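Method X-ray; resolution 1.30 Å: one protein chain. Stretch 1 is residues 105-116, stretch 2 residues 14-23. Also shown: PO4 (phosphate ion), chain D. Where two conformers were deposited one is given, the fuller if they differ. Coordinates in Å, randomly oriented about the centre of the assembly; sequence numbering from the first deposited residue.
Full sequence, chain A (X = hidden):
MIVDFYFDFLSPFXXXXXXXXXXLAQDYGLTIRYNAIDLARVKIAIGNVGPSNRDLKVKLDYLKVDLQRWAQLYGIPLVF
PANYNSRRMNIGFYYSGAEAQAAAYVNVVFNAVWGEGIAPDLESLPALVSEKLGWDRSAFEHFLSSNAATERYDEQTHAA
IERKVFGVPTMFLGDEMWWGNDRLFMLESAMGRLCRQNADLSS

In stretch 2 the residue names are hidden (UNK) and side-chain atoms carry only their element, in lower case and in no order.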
# COMPACT_ATOMS: atom_id res chain seq x y z
N TYR A 105 -10.90 23.54 -8.20
CA TYR A 105 -9.42 23.79 -8.25
C TYR A 105 -8.67 22.46 -8.15
O TYR A 105 -7.81 22.15 -8.97
CB TYR A 105 -8.97 24.72 -7.17
CG TYR A 105 -7.49 25.03 -7.14
CD1 TYR A 105 -6.96 25.97 -7.99
CD2 TYR A 105 -6.67 24.26 -6.37
CE1 TYR A 105 -5.59 26.26 -7.94
CE2 TYR A 105 -5.34 24.51 -6.30
CZ TYR A 105 -4.78 25.52 -7.13
OH TYR A 105 -3.45 25.82 -7.06
N VAL A 106 -8.99 21.65 -7.15
CA VAL A 106 -8.26 20.41 -6.94
C VAL A 106 -8.42 19.55 -8.19
O VAL A 106 -7.43 18.93 -8.64
CB VAL A 106 -8.74 19.76 -5.65
CG1 VAL A 106 -8.15 18.36 -5.53
CG2 VAL A 106 -8.36 20.63 -4.46
N ASN A 107 -9.63 19.43 -8.76
CA ASN A 107 -9.81 18.63 -9.94
C ASN A 107 -9.03 19.13 -11.14
O ASN A 107 -8.39 18.37 -11.85
CB ASN A 107 -11.34 18.55 -10.27
CG ASN A 107 -12.14 17.73 -9.26
OD1 ASN A 107 -11.60 16.91 -8.51
ND2 ASN A 107 -13.46 17.97 -9.22
N VAL A 108 -9.11 20.43 -11.39
CA VAL A 108 -8.43 20.95 -12.57
C VAL A 108 -6.91 20.79 -12.44
O VAL A 108 -6.24 20.38 -13.41
CB VAL A 108 -8.78 22.47 -12.70
CG1 VAL A 108 -7.83 23.19 -13.62
CG2 VAL A 108 -10.27 22.65 -13.15
N VAL A 109 -6.35 21.03 -11.25
CA VAL A 109 -4.90 20.95 -11.09
C VAL A 109 -4.47 19.48 -11.18
O VAL A 109 -3.49 19.14 -11.86
CB VAL A 109 -4.41 21.60 -9.81
CG1 VAL A 109 -2.91 21.38 -9.58
CG2 VAL A 109 -4.71 23.09 -9.82
N PHE A 110 -5.20 18.57 -10.51
CA PHE A 110 -4.79 17.17 -10.60
C PHE A 110 -4.90 16.70 -12.01
O PHE A 110 -4.05 15.91 -12.47
CB PHE A 110 -5.62 16.30 -9.61
CG PHE A 110 -4.91 16.02 -8.32
CD1 PHE A 110 -3.69 15.43 -8.36
CD2 PHE A 110 -5.49 16.23 -7.11
CE1 PHE A 110 -3.04 15.07 -7.19
CE2 PHE A 110 -4.85 15.92 -5.93
CZ PHE A 110 -3.60 15.39 -5.97
N ASN A 111 -5.95 17.10 -12.73
CA ASN A 111 -6.11 16.59 -14.11
C ASN A 111 -4.98 17.13 -14.99
O ASN A 111 -4.49 16.42 -15.87
CB ASN A 111 -7.49 17.01 -14.70
CG ASN A 111 -8.65 16.19 -14.15
OD1 ASN A 111 -8.50 15.03 -13.74
ND2 ASN A 111 -9.83 16.81 -14.11
N ALA A 112 -4.60 18.39 -14.76
CA ALA A 112 -3.48 18.96 -15.54
C ALA A 112 -2.17 18.24 -15.24
O ALA A 112 -1.46 17.79 -16.18
CB ALA A 112 -3.31 20.43 -15.18
N VAL A 113 -1.80 18.08 -13.96
CA VAL A 113 -0.49 17.55 -13.60
C VAL A 113 -0.42 16.04 -13.83
O VAL A 113 0.49 15.57 -14.50
CB VAL A 113 -0.17 17.89 -12.10
CG1 VAL A 113 1.16 17.23 -11.65
CG2 VAL A 113 -0.08 19.41 -11.89
N TRP A 114 -1.42 15.27 -13.41
CA TRP A 114 -1.31 13.83 -13.47
C TRP A 114 -2.18 13.25 -14.56
O TRP A 114 -1.93 12.11 -14.96
CB TRP A 114 -1.60 13.22 -12.07
CG TRP A 114 -0.54 13.33 -11.19
CD1 TRP A 114 -0.39 14.25 -10.17
CD2 TRP A 114 0.68 12.59 -11.24
NE1 TRP A 114 0.86 14.11 -9.58
CE2 TRP A 114 1.53 13.08 -10.24
CE3 TRP A 114 1.14 11.55 -12.06
CZ2 TRP A 114 2.79 12.52 -9.98
CZ3 TRP A 114 2.34 10.99 -11.82
CH2 TRP A 114 3.18 11.49 -10.79
N GLY A 115 -3.19 13.94 -15.02
CA GLY A 115 -3.97 13.47 -16.17
C GLY A 115 -3.26 13.76 -17.47
O GLY A 115 -3.28 12.93 -18.40
N GLU A 116 -2.68 14.95 -17.58
CA GLU A 116 -1.92 15.39 -18.78
C GLU A 116 -0.43 15.41 -18.65
O GLU A 116 0.28 15.57 -19.65
CB GLU A 116 -2.42 16.77 -19.19
CG GLU A 116 -3.87 16.83 -19.57
CD GLU A 116 -4.20 18.20 -20.10
OE1 GLU A 116 -3.63 18.59 -21.12
OE2 GLU A 116 -4.99 18.91 -19.48
N UNK A 14 -2.57 10.29 -4.81
CA UNK A 14 -3.56 11.31 -4.46
C UNK A 14 -4.44 11.72 -5.62
O UNK A 14 -5.64 12.03 -5.44
o UNK A 14 -2.30 12.24 -2.60
c UNK A 14 -2.90 12.54 -3.86
N UNK A 15 -3.87 11.70 -6.86
CA UNK A 15 -4.61 11.99 -8.05
C UNK A 15 -5.68 10.93 -8.15
O UNK A 15 -6.87 11.23 -8.39
c UNK A 15 -4.14 10.59 -11.33
c UNK A 15 -5.71 12.63 -12.40
c UNK A 15 -4.35 11.73 -10.56
c UNK A 15 -4.68 10.46 -12.62
c UNK A 15 -5.50 11.49 -13.10
o UNK A 15 -6.09 11.43 -14.36
c UNK A 15 -5.14 12.76 -11.08
c UNK A 15 -3.67 11.87 -9.24
N UNK A 16 -5.31 9.65 -7.99
CA UNK A 16 -6.29 8.55 -8.07
C UNK A 16 -7.37 8.72 -6.97
O UNK A 16 -8.58 8.61 -7.21
c UNK A 16 -5.53 6.45 -10.28
c UNK A 16 -5.61 7.23 -7.82
c UNK A 16 -4.68 6.79 -8.98
c UNK A 16 -3.87 5.58 -8.55
N UNK A 17 -6.95 8.94 -5.72
CA UNK A 17 -7.92 9.15 -4.63
C UNK A 17 -8.84 10.31 -4.89
O UNK A 17 -10.05 10.21 -4.59
c UNK A 17 -7.19 9.30 -3.27
N UNK A 18 -8.31 11.42 -5.39
CA UNK A 18 -9.20 12.53 -5.66
C UNK A 18 -10.22 12.18 -6.70
O UNK A 18 -11.35 12.62 -6.52
o UNK A 18 -9.87 15.41 -5.48
c UNK A 18 -9.22 14.91 -6.39
n UNK A 18 -9.32 15.29 -7.66
c UNK A 18 -8.37 13.73 -6.11
N UNK A 19 -9.84 11.44 -7.73
CA UNK A 19 -10.84 11.07 -8.77
C UNK A 19 -11.97 10.27 -8.11
O UNK A 19 -13.16 10.52 -8.39
o UNK A 19 -11.39 11.48 -12.00
n UNK A 19 -12.83 9.82 -12.41
c UNK A 19 -11.77 10.33 -11.81
c UNK A 19 -11.05 9.40 -10.88
c UNK A 19 -10.14 10.17 -9.83
N UNK A 20 -11.63 9.31 -7.24
CA UNK A 20 -12.66 8.42 -6.71
C UNK A 20 -13.46 9.20 -5.72
O UNK A 20 -14.71 9.10 -5.72
c UNK A 20 -12.46 2.67 -4.49
c UNK A 20 -12.20 5.01 -5.25
n UNK A 20 -12.89 3.93 -4.50
n UNK A 20 -13.10 1.80 -3.73
n UNK A 20 -11.33 2.29 -5.13
c UNK A 20 -12.86 6.32 -5.21
c UNK A 20 -11.97 7.23 -6.05
N UNK A 21 -12.86 10.03 -4.86
CA UNK A 21 -13.62 10.87 -3.93
C UNK A 21 -14.53 11.83 -4.65
O UNK A 21 -15.65 12.07 -4.17
c UNK A 21 -12.72 11.63 -2.97
c UNK A 21 -13.00 10.32 -0.85
c UNK A 21 -12.01 10.68 -2.01
c UNK A 21 -10.77 11.45 -1.43
N UNK A 22 -14.09 12.41 -5.74
CA UNK A 22 -14.94 13.37 -6.48
C UNK A 22 -16.15 12.68 -7.01
O UNK A 22 -17.23 13.31 -6.96
o UNK A 22 -13.36 14.97 -6.97
c UNK A 22 -14.16 14.01 -7.59
N UNK A 23 -16.00 11.44 -7.49
CA UNK A 23 -17.18 10.68 -7.95
C UNK A 23 -18.13 10.39 -6.83
O UNK A 23 -19.35 10.39 -7.05
c UNK A 23 -16.37 8.55 -10.99
c UNK A 23 -15.90 8.97 -12.36
c UNK A 23 -16.17 9.68 -10.02
n UNK A 23 -16.12 10.45 -12.63
c UNK A 23 -16.81 9.40 -8.68
P PO4 D . -11.16 -1.39 -4.62
O1 PO4 D . -11.07 -2.80 -5.23
O2 PO4 D . -12.59 -1.17 -4.12
O3 PO4 D . -10.03 -1.12 -3.65
O4 PO4 D . -10.92 -0.57 -5.84
O HOH W 1 -7.81 13.18 -15.43

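Position 14 carries one carbon and then one oxygen. The carbon, CB, lies 3.6 Å from CZ of Phe 110, and the oxygen is hydrogen-bonded elsewhere in the structure. This is Ser 14, packed by its CB against the ring of Phe 110.

Position 15 has one carbon leading to a six-carbon ring that bears an oxygen. The ring sits as a knob among Phe 110, Asn 111, Trp 114 and Gly 115, and over one face lies CB of Trp 114, 3.7 Å from the ring centroid. This is Tyr 15. OD1 of Asn 111 approaches the ring edge, 3.9 Å from Tyr 15 CE1. At the tip, Tyr 15 OH reaches to 3.5 Å from CA of Gly 115; an ideal CB there would clash with Asn 111 O, 2.5 Å away. One water donates to both Tyr 15 OH (2.7 Å) and Asn 111 OD1 (2.6 Å), bridging the hydroxyl of Tyr 15 and the side chain of Asn 111.

Position 16 shows four carbons forked at the second, and its CA-to-CB bond points away from stretch 1: Leu 16. Position 17 has a single carbon, out of reach: Ala 17.

Position 18 holds two carbons, the second carrying one oxygen and one nitrogen. Its CA-to-CB bond points toward stretch 1, and its nitrogen lies 2.9 Å from OD1 of Asn 107. It is Asn 18. Its ND2 donates to that OD1 with a 161° angle, and its OD1 lies 3.4 Å from CG1 of Val 106.

Position 19 has three carbons, the third bearing oxygen and nitrogen; it is Gln 19, with no close contact across the helices. Position 20 runs three carbons, a nitrogen, then a carbon with two more nitrogens: Arg 20. It turns to the phosphate, with NH1 to O4 and NH2 to O2 both 3.0 Å. Position 21, again four carbons forked at the second, is Leu 21, out of reach.

Position 22 has one carbon and one oxygen, the latter 3.0 Å from OD1 of Asn 107. This is Ser 22; its OG also lies 3.1 Å from the backbone O of Asn 18. Position 23, four carbons in a row ending in nitrogen, is Lys 23, also out of reach.

The helices cross at -137°, their axes 10.1 Å apart at closest, and positions 15, 18 and 22 follow a helical stripe. Phe 110 presents a ring face to the backbone, with Tyr 15 CA 3.8 Å from its centroid. Aromatic packing fills one end; at the other, Asn 107 gathers the polar groups.

Stretch 2, residues 14-23: SYLANQRLSK
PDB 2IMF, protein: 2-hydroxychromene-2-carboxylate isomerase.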